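Long-range contacts in 2-nitropropane dioxygenase (PDB 3BW2), which probably oxidises alkyl nitronates such as propionate 3-nitronate with molecular oxygen, using bound flavin mononucleotide as cofactor: residues Gln222-Leu227 with Ala342-Ala347; Thr238-Thr243 with Arg335-Leu340; Ala262-Thr267 with Gln323-Ala328. One frame throughout, in Å; residues are numbered along the deposited sequence.

In the fold
Contacts 1 and 2 pack helix 333-350 of a TIM barrel against helices 220-228 and 238-241; contact 3 joins the loop before that helix to a small antiparallel sheet. Contacts 1 and 2 have centres about 14 Å apart; I223 CD1 touches L340 CB at 4.2 Å where they adjoin. Contact 2 reaches the flavin phosphate directly through T238. Contact 3, its centre about 16 Å from that of contact 2, joins it through T238 CG2 and H325 CA, 3.9 Å apart, and through A242 CB and A328 CB at 3.8 Å. In contact 3 the Q323 side chain lies about 7 Å from the flavin, against about 10 Å for I223 in contact 1. Contacts 1 and 3 both touch the second subunit.

Contact 1 of 3, residues Gln222-Leu227 with Ala342-Ala347; sequences QIAAVL and AELAEA
L344 of helix 333-350 lays one methyl, CD1, against A224 of helix 220-228, 3.7 Å from A224 N and 3.8 Å from A224 CB. Both helices belong to the outer layer of a TIM barrel: helix 220-228 is the crossover of a beta-alpha-beta unit between strands 211-214 and 233-236, and helix 333-350 packs beside it from the C-terminal end of the chain. The same CD1 meets I223 CG2 at 4.0 Å and L227 CD1 at 4.1 Å, and both of those side chains cross L344 at about a right angle. CG of L344 stands anti to its backbone N (chi1 170°), and the end of the side chain comes nearer to helix 220-228 than its first bond would suggest. Next to this cluster the methyls of A224 and A347 meet, CB to CB, at 3.7 Å. With alanine on both sides the segment axes come within 8.5 Å, crossing at -56°. The join is wholly apolar. In the next shell, I223 and V226 rest on A234 of strand 233-236, and L344 also touches P12. E343 OE2 accepts from G220 N at the start of helix 220-228, and its OE1 forms a salt bridge with R329. Q222 bonds through OE1 to M218 N and R219 N, while its NE2 donates to L197 O of the second subunit.

Contact 2 of 3, residues Thr238-Thr243 with Arg335-Leu340; sequences TAFLAT and RLVEVL. With FMN (flavin mononucleotide), chain B.
F240 O is gripped twice by T243, from OG1 at 2.7 Å and from the backbone N at 3.1 Å, which fixes the turn that sets both residues against L336. In this TIM barrel, short helix 238-241 follows strand 233-236 and carries T238 at the flavin phosphate, and helix 333-350 packs against it. T243 OG1 sits between its own N and carbonyl carbon (chi1 62°), leaving CG2 to meet L336 CD2 at 3.6 Å, the two side chains crossing at about a right angle. L336 CD2 also lies over one face of the F240 ring in a CH-pi contact, 4.0 Å from the centroid and displaced toward the rim. V337 CG2 meets the same ring at its edge, in plane, 3.9 Å from CZ. An alanine in place of F240 would probably leave V337 CG2 without its partner here and L336 CD2 with A239 and T243 but no ring face. Packing is tight at A239 O, which approaches L336 CD2 to 3.2 Å. At the helix start OG1 of T238, also bonded to G322 N, donates to O3P at 2.9 Å, and T238 N reaches that oxygen at 3.0 Å with an N-H...O angle of 165°.

Contact 3 of 3, residues Ala262-Thr267 with Gln323-Ala328; sequences ARTRLT and QGHRMA
T264 and H325 meet tip to tip, the threonine CG2 lying 3.4 Å from H325 ND1 and 3.5 Å from H325 CE1, oblique to the imidazole plane. T264 opens strand 264-267, an outer strand of a small three-stranded antiparallel sheet separate from the barrel; H325 lies in a short 3-10 segment of the loop before helix 333-350. The touching parts of the two segments run in nearly opposite directions, 156° apart. CG of H325 is folded between its backbone N and carbonyl carbon (chi1 68°), with the ring beyond it reaching both T264 and A262. The carbonyl oxygen of A262 lies at the ring's edge, 3.6 Å from H325 NE2, and it also borders the guanidinium edge of R326, 3.6 Å from R326 NH1. Neither approach is a hydrogen bond. H325 instead bonds through ND1 to G322 O and weakly through NE2 to F261 O; the ND1 bond, with the weak one, probably sets how the ring is turned. T264 OG1 packs on Q323 CG at 3.8 Å while bonding to R276 NH1. A water joins T264 O to the Q323 amide, donating to T264 O at 3.1 Å and accepting a weak bond from Q323 NE2. In the second subunit Q323 bonds to G193 O and G195 N, and R326 NH2 forms a salt bridge with E156. The two segments therefore meet by van der Waals contact and one weak water bridge, so their fit probably depends on polar groups held outside them: T264 OG1 by R276, H325 by G322, and Q323 and R326 by the second subunit.

Contact 1 of 3, residues Gln222-Leu227 with Ala342-Ala347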
loop_
_atom_site.group_PDB
_atom_site.type_symbol
_atom_site.label_atom_id
_atom_site.label_comp_id
_atom_site.label_asym_id
_atom_site.label_seq_id
_atom_site.Cartn_x
_atom_site.Cartn_y
_atom_site.Cartn_z
ATOM N N GLN A 222 11.331 9.141 2.488
ATOM C CA GLN A 222 10.479 8.016 2.830
ATOM C C GLN A 222 11.068 7.322 4.053
ATOM O O GLN A 222 10.341 6.725 4.847
ATOM C CB GLN A 222 10.381 7.046 1.652
ATOM C CG GLN A 222 9.563 7.593 0.497
ATOM C CD GLN A 222 9.680 6.746 -0.748
ATOM O OE1 GLN A 222 10.749 6.656 -1.346
ATOM N NE2 GLN A 222 8.580 6.116 -1.145
ATOM N N ILE A 223 12.387 7.401 4.208
ATOM C CA ILE A 223 13.028 6.801 5.371
ATOM C C ILE A 223 12.597 7.623 6.590
ATOM O O ILE A 223 12.248 7.072 7.635
ATOM C CB ILE A 223 14.574 6.800 5.236
ATOM C CG1 ILE A 223 14.989 5.909 4.053
ATOM C CG2 ILE A 223 15.206 6.293 6.528
ATOM C CD1 ILE A 223 16.497 5.843 3.801
ATOM N N ALA A 224 12.600 8.945 6.445
ATOM C CA ALA A 224 12.180 9.825 7.533
ATOM C C ALA A 224 10.717 9.532 7.844
ATOM O O ALA A 224 10.296 9.554 9.001
ATOM C CB ALA A 224 12.341 11.289 7.126
ATOM N N ALA A 225 9.946 9.256 6.796
ATOM C CA ALA A 225 8.534 8.958 6.949
ATOM C C ALA A 225 8.308 7.743 7.845
ATOM O O ALA A 225 7.534 7.811 8.800
ATOM C CB ALA A 225 7.892 8.724 5.575
ATOM N N VAL A 226 8.978 6.632 7.546
ATOM C CA VAL A 226 8.792 5.429 8.358
ATOM C C VAL A 226 9.296 5.603 9.784
ATOM O O VAL A 226 8.740 5.018 10.716
ATOM C CB VAL A 226 9.465 4.184 7.722
ATOM C CG1 VAL A 226 8.836 3.897 6.365
ATOM C CG2 VAL A 226 10.971 4.395 7.593
ATOM N N LEU A 227 10.344 6.403 9.960
ATOM C CA LEU A 227 10.874 6.641 11.298
ATOM C C LEU A 227 9.819 7.395 12.103
ATOM O O LEU A 227 9.569 7.085 13.270
ATOM C CB LEU A 227 12.167 7.462 11.226
ATOM C CG LEU A 227 13.371 6.782 10.565
ATOM C CD1 LEU A 227 14.576 7.718 10.596
ATOM C CD2 LEU A 227 13.688 5.483 11.286
ATOM N N ALA A 342 21.566 12.119 3.002
ATOM C CA ALA A 342 21.362 13.549 2.813
ATOM C C ALA A 342 19.877 13.866 2.696
ATOM O O ALA A 342 19.404 14.866 3.231
ATOM C CB ALA A 342 22.092 14.020 1.563
ATOM N N GLU A 343 19.144 13.012 1.986
ATOM C CA GLU A 343 17.712 13.220 1.809
ATOM C C GLU A 343 17.011 13.052 3.149
ATOM O O GLU A 343 16.074 13.789 3.470
ATOM C CB GLU A 343 17.164 12.240 0.768
ATOM C CG GLU A 343 17.623 12.567 -0.655
ATOM C CD GLU A 343 17.254 11.496 -1.665
ATOM O OE1 GLU A 343 17.361 11.768 -2.879
ATOM O OE2 GLU A 343 16.869 10.381 -1.254
ATOM N N LEU A 344 17.483 12.087 3.933
ATOM C CA LEU A 344 16.937 11.832 5.260
ATOM C C LEU A 344 17.110 13.072 6.133
ATOM O O LEU A 344 16.159 13.545 6.756
ATOM C CB LEU A 344 17.661 10.651 5.907
ATOM C CG LEU A 344 17.380 10.384 7.389
ATOM C CD1 LEU A 344 15.900 10.104 7.587
ATOM C CD2 LEU A 344 18.211 9.201 7.863
ATOM N N ALA A 345 18.331 13.596 6.177
ATOM C CA ALA A 345 18.619 14.779 6.980
ATOM C C ALA A 345 17.768 15.957 6.516
ATOM O O ALA A 345 17.209 16.688 7.328
ATOM C CB ALA A 345 20.102 15.130 6.880
ATOM N N GLU A 346 17.670 16.131 5.203
ATOM C CA GLU A 346 16.882 17.219 4.638
ATOM C C GLU A 346 15.422 17.119 5.071
ATOM O O GLU A 346 14.796 18.126 5.405
ATOM C CB GLU A 346 16.976 17.195 3.113
ATOM C CG GLU A 346 15.985 18.111 2.420
ATOM C CD GLU A 346 16.043 17.995 0.910
ATOM O OE1 GLU A 346 16.016 16.850 0.397
ATOM O OE2 GLU A 346 16.108 19.046 0.234
ATOM N N ALA A 347 14.879 15.904 5.065
ATOM C CA ALA A 347 13.493 15.693 5.469
ATOM C C ALA A 347 13.324 15.943 6.966
ATOM O O ALA A 347 12.325 16.516 7.390
ATOM C CB ALA A 347 13.047 14.275 5.113
#

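Contact 2 of 3, residues Thr238-Thr243 with Arg335-Leu340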
loop_
_atom_site.group_PDB
_atom_site.type_symbol
_atom_site.label_atom_id
_atom_site.label_comp_id
_atom_site.label_asym_id
_atom_site.label_seq_id
_atom_site.Cartn_x
_atom_site.Cartn_y
_atom_site.Cartn_z
ATOM N N THR A 238 14.878 -2.931 -3.876
ATOM C CA THR A 238 14.901 -2.363 -5.224
ATOM C C THR A 238 15.859 -1.181 -5.397
ATOM O O THR A 238 16.539 -1.077 -6.420
ATOM C CB THR A 238 13.474 -1.943 -5.665
ATOM O OG1 THR A 238 12.618 -3.097 -5.671
ATOM C CG2 THR A 238 13.499 -1.343 -7.069
ATOM N N ALA A 239 15.925 -0.297 -4.407
ATOM C CA ALA A 239 16.823 0.849 -4.499
ATOM C C ALA A 239 18.282 0.399 -4.665
ATOM O O ALA A 239 19.054 1.038 -5.375
ATOM C CB ALA A 239 16.678 1.735 -3.262
ATOM N N PHE A 240 18.656 -0.706 -4.023
ATOM C CA PHE A 240 20.029 -1.206 -4.134
ATOM C C PHE A 240 20.225 -2.167 -5.307
ATOM O O PHE A 240 21.350 -2.399 -5.746
ATOM C CB PHE A 240 20.449 -1.886 -2.830
ATOM C CG PHE A 240 20.797 -0.919 -1.739
ATOM C CD1 PHE A 240 21.980 -0.187 -1.796
ATOM C CD2 PHE A 240 19.924 -0.701 -0.680
ATOM C CE1 PHE A 240 22.292 0.751 -0.815
ATOM C CE2 PHE A 240 20.223 0.235 0.309
ATOM C CZ PHE A 240 21.415 0.965 0.238
ATOM N N LEU A 241 19.125 -2.715 -5.814
ATOM C CA LEU A 241 19.163 -3.652 -6.939
ATOM C C LEU A 241 19.780 -2.972 -8.154
ATOM O O LEU A 241 20.471 -3.600 -8.961
ATOM C CB LEU A 241 17.737 -4.107 -7.276
ATOM C CG LEU A 241 17.499 -5.148 -8.374
ATOM C CD1 LEU A 241 18.168 -6.454 -8.004
ATOM C CD2 LEU A 241 16.004 -5.375 -8.528
ATOM N N ALA A 242 19.536 -1.672 -8.254
ATOM C CA ALA A 242 20.010 -0.856 -9.365
ATOM C C ALA A 242 21.446 -0.334 -9.256
ATOM O O ALA A 242 21.964 0.237 -10.220
ATOM C CB ALA A 242 19.051 0.324 -9.560
ATOM N N THR A 243 22.087 -0.518 -8.102
ATOM C CA THR A 243 23.452 -0.024 -7.913
ATOM C C THR A 243 24.493 -0.874 -8.635
ATOM O O THR A 243 24.236 -2.023 -8.996
ATOM C CB THR A 243 23.823 0.079 -6.401
ATOM O OG1 THR A 243 23.783 -1.216 -5.790
ATOM C CG2 THR A 243 22.856 0.996 -5.677
ATOM N N ARG A 335 27.546 5.470 -2.642
ATOM C CA ARG A 335 27.095 6.814 -2.961
ATOM C C ARG A 335 25.583 6.919 -2.755
ATOM O O ARG A 335 25.074 7.972 -2.377
ATOM C CB ARG A 335 27.467 7.176 -4.406
ATOM C CG ARG A 335 28.956 6.994 -4.747
ATOM C CD ARG A 335 29.897 7.575 -3.684
ATOM N NE ARG A 335 29.747 9.016 -3.493
ATOM C CZ ARG A 335 30.279 9.959 -4.272
ATOM N NH1 ARG A 335 31.018 9.634 -5.326
ATOM N NH2 ARG A 335 30.075 11.239 -3.989
ATOM N N LEU A 336 24.866 5.823 -2.992
ATOM C CA LEU A 336 23.415 5.819 -2.801
ATOM C C LEU A 336 23.093 5.999 -1.318
ATOM O O LEU A 336 22.118 6.660 -0.957
ATOM C CB LEU A 336 22.796 4.507 -3.301
ATOM C CG LEU A 336 21.301 4.343 -2.995
ATOM C CD1 LEU A 336 20.503 5.458 -3.677
ATOM C CD2 LEU A 336 20.829 2.976 -3.468
ATOM N N VAL A 337 23.910 5.398 -0.457
ATOM C CA VAL A 337 23.697 5.531 0.977
ATOM C C VAL A 337 23.894 6.994 1.357
ATOM O O VAL A 337 23.131 7.544 2.154
ATOM C CB VAL A 337 24.681 4.651 1.780
ATOM C CG1 VAL A 337 24.566 4.968 3.266
ATOM C CG2 VAL A 337 24.376 3.172 1.531
ATOM N N GLU A 338 24.911 7.625 0.767
ATOM C CA GLU A 338 25.199 9.030 1.039
ATOM C C GLU A 338 24.044 9.923 0.597
ATOM O O GLU A 338 23.653 10.844 1.318
ATOM C CB GLU A 338 26.491 9.457 0.331
ATOM C CG GLU A 338 27.731 8.738 0.848
ATOM C CD GLU A 338 28.990 9.093 0.070
ATOM O OE1 GLU A 338 30.066 8.552 0.414
ATOM O OE2 GLU A 338 28.905 9.911 -0.877
ATOM N N VAL A 339 23.497 9.656 -0.587
ATOM C CA VAL A 339 22.376 10.445 -1.085
ATOM C C VAL A 339 21.166 10.230 -0.177
ATOM O O VAL A 339 20.488 11.183 0.208
ATOM C CB VAL A 339 22.001 10.046 -2.529
ATOM C CG1 VAL A 339 20.755 10.797 -2.973
ATOM C CG2 VAL A 339 23.155 10.353 -3.465
ATOM N N LEU A 340 20.889 8.975 0.165
ATOM C CA LEU A 340 19.759 8.679 1.040
ATOM C C LEU A 340 19.940 9.374 2.386
ATOM O O LEU A 340 18.986 9.920 2.946
ATOM C CB LEU A 340 19.618 7.166 1.240
ATOM C CG LEU A 340 19.231 6.363 -0.011
ATOM C CD1 LEU A 340 19.327 4.869 0.278
ATOM C CD2 LEU A 340 17.809 6.738 -0.442
HETATM N N1 FMN B . 13.792 -10.798 1.157
HETATM C C2 FMN B . 14.354 -11.860 1.885
HETATM O O2 FMN B . 14.125 -11.971 3.086
HETATM N N3 FMN B . 15.176 -12.786 1.263
HETATM C C4 FMN B . 15.494 -12.718 -0.083
HETATM O O4 FMN B . 16.244 -13.571 -0.595
HETATM C C4A FMN B . 14.949 -11.643 -0.837
HETATM N N5 FMN B . 15.248 -11.498 -2.190
HETATM C C5A FMN B . 14.748 -10.432 -2.943
HETATM C C6 FMN B . 15.100 -10.315 -4.312
HETATM C C7 FMN B . 14.625 -9.238 -5.138
HETATM C C7M FMN B . 15.641 -8.798 -6.220
HETATM C C8 FMN B . 13.800 -8.265 -4.463
HETATM C C8M FMN B . 13.764 -6.789 -4.856
HETATM C C9 FMN B . 13.414 -8.382 -3.089
HETATM C C9A FMN B . 13.893 -9.469 -2.319
HETATM N N10 FMN B . 13.560 -9.618 -0.946
HETATM C C10 FMN B . 14.090 -10.688 -0.195
HETATM C "C1'" FMN B . 12.505 -8.719 -0.297
HETATM C "C2'" FMN B . 13.255 -7.619 0.497
HETATM O "O2'" FMN B . 13.623 -8.143 1.764
HETATM C "C3'" FMN B . 12.363 -6.360 0.775
HETATM O "O3'" FMN B . 11.214 -6.829 1.480
HETATM C "C4'" FMN B . 11.892 -5.621 -0.488
HETATM O "O4'" FMN B . 13.021 -5.463 -1.347
HETATM C "C5'" FMN B . 11.305 -4.224 -0.124
HETATM O "O5'" FMN B . 10.853 -3.498 -1.302
HETATM P P FMN B . 11.739 -2.514 -2.262
HETATM O O1P FMN B . 12.500 -2.125 -1.040
HETATM O O2P FMN B . 10.355 -1.982 -2.587
HETATM O O3P FMN B . 12.170 -3.798 -2.945
#

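Contact 3 of 3, residues Ala262-Thr267 with Gln323-Ala328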
loop_
_atom_site.group_PDB
_atom_site.type_symbol
_atom_site.label_atom_id
_atom_site.label_comp_id
_atom_site.label_asym_id
_atom_site.label_seq_id
_atom_site.Cartn_x
_atom_site.Cartn_y
_atom_site.Cartn_z
ATOM N N ALA A 262 6.334 -0.286 -17.106
ATOM C CA ALA A 262 5.806 0.743 -16.223
ATOM C C ALA A 262 5.107 0.265 -14.957
ATOM O O ALA A 262 5.022 1.015 -13.987
ATOM C CB ALA A 262 4.869 1.655 -17.009
ATOM N N ARG A 263 4.618 -0.970 -14.942
ATOM C CA ARG A 263 3.916 -1.436 -13.756
ATOM C C ARG A 263 4.399 -2.760 -13.176
ATOM O O ARG A 263 5.095 -3.535 -13.838
ATOM C CB ARG A 263 2.412 -1.512 -14.057
ATOM C CG ARG A 263 1.533 -1.758 -12.841
ATOM C CD ARG A 263 0.122 -1.215 -13.062
ATOM N NE ARG A 263 -0.534 -1.802 -14.228
ATOM C CZ ARG A 263 -1.753 -1.468 -14.644
ATOM N NH1 ARG A 263 -2.453 -0.550 -13.989
ATOM N NH2 ARG A 263 -2.274 -2.051 -15.716
ATOM N N THR A 264 4.028 -2.996 -11.920
ATOM C CA THR A 264 4.379 -4.217 -11.217
ATOM C C THR A 264 3.100 -4.881 -10.727
ATOM O O THR A 264 2.039 -4.250 -10.661
ATOM C CB THR A 264 5.256 -3.938 -9.984
ATOM O OG1 THR A 264 4.470 -3.283 -8.979
ATOM C CG2 THR A 264 6.430 -3.051 -10.351
ATOM N N ARG A 265 3.208 -6.159 -10.392
ATOM C CA ARG A 265 2.081 -6.917 -9.882
ATOM C C ARG A 265 2.594 -8.085 -9.062
ATOM O O ARG A 265 3.693 -8.587 -9.301
ATOM C CB ARG A 265 1.223 -7.473 -11.021
ATOM C CG ARG A 265 0.358 -6.456 -11.722
ATOM C CD ARG A 265 -0.511 -7.136 -12.763
ATOM N NE ARG A 265 -1.369 -6.179 -13.455
ATOM C CZ ARG A 265 -2.309 -5.455 -12.859
ATOM N NH1 ARG A 265 -2.514 -5.578 -11.555
ATOM N NH2 ARG A 265 -3.039 -4.602 -13.565
ATOM N N LEU A 266 1.800 -8.500 -8.083
ATOM C CA LEU A 266 2.150 -9.647 -7.263
ATOM C C LEU A 266 1.713 -10.845 -8.091
ATOM O O LEU A 266 0.616 -10.839 -8.652
ATOM C CB LEU A 266 1.376 -9.622 -5.947
ATOM C CG LEU A 266 1.900 -8.702 -4.851
ATOM C CD1 LEU A 266 0.877 -8.622 -3.726
ATOM C CD2 LEU A 266 3.231 -9.228 -4.338
ATOM N N THR A 267 2.560 -11.863 -8.182
ATOM C CA THR A 267 2.213 -13.045 -8.960
ATOM C C THR A 267 2.901 -14.302 -8.446
ATOM O O THR A 267 3.935 -14.232 -7.784
ATOM C CB THR A 267 2.596 -12.865 -10.450
ATOM O OG1 THR A 267 2.187 -14.017 -11.195
ATOM C CG2 THR A 267 4.105 -12.691 -10.602
ATOM N N GLN A 323 7.101 -1.202 -5.894
ATOM C CA GLN A 323 6.333 -0.197 -6.619
ATOM C C GLN A 323 7.069 1.117 -6.873
ATOM O O GLN A 323 6.613 1.941 -7.660
ATOM C CB GLN A 323 5.020 0.075 -5.892
ATOM C CG GLN A 323 4.103 -1.139 -5.825
ATOM C CD GLN A 323 2.734 -0.789 -5.287
ATOM O OE1 GLN A 323 2.619 -0.151 -4.246
ATOM N NE2 GLN A 323 1.687 -1.206 -5.995
ATOM N N GLY A 324 8.208 1.310 -6.215
ATOM C CA GLY A 324 8.973 2.529 -6.416
ATOM C C GLY A 324 10.118 2.345 -7.401
ATOM O O GLY A 324 11.024 3.177 -7.471
ATOM N N HIS A 325 10.069 1.267 -8.179
ATOM C CA HIS A 325 11.135 0.954 -9.130
ATOM C C HIS A 325 11.529 2.080 -10.083
ATOM O O HIS A 325 12.715 2.269 -10.358
ATOM C CB HIS A 325 10.777 -0.292 -9.947
ATOM C CG HIS A 325 9.632 -0.095 -10.890
ATOM N ND1 HIS A 325 8.315 -0.234 -10.506
ATOM C CD2 HIS A 325 9.608 0.234 -12.203
ATOM C CE1 HIS A 325 7.529 -0.002 -11.542
ATOM N NE2 HIS A 325 8.288 0.285 -12.585
ATOM N N ARG A 326 10.550 2.826 -10.587
ATOM C CA ARG A 326 10.841 3.913 -11.518
ATOM C C ARG A 326 11.764 4.984 -10.936
ATOM O O ARG A 326 12.351 5.776 -11.682
ATOM C CB ARG A 326 9.526 4.530 -12.024
ATOM C CG ARG A 326 8.827 3.654 -13.068
ATOM C CD ARG A 326 7.305 3.790 -13.069
ATOM N NE ARG A 326 6.846 5.135 -13.398
ATOM C CZ ARG A 326 5.572 5.468 -13.594
ATOM N NH1 ARG A 326 4.616 4.554 -13.499
ATOM N NH2 ARG A 326 5.251 6.722 -13.877
ATOM N N MET A 327 11.912 4.992 -9.611
ATOM C CA MET A 327 12.780 5.963 -8.940
ATOM C C MET A 327 14.179 5.396 -8.685
ATOM O O MET A 327 14.986 6.002 -7.977
ATOM C CB MET A 327 12.169 6.389 -7.602
ATOM C CG MET A 327 10.730 6.875 -7.686
ATOM S SD MET A 327 10.029 7.327 -6.067
ATOM C CE MET A 327 10.513 9.031 -5.982
ATOM N N ALA A 328 14.469 4.232 -9.258
ATOM C CA ALA A 328 15.772 3.604 -9.070
ATOM C C ALA A 328 16.899 4.481 -9.610
ATOM O O ALA A 328 16.758 5.124 -10.651
ATOM C CB ALA A 328 15.799 2.244 -9.746
HETATM O O HOH W 1 0.481 -3.545 -8.058
#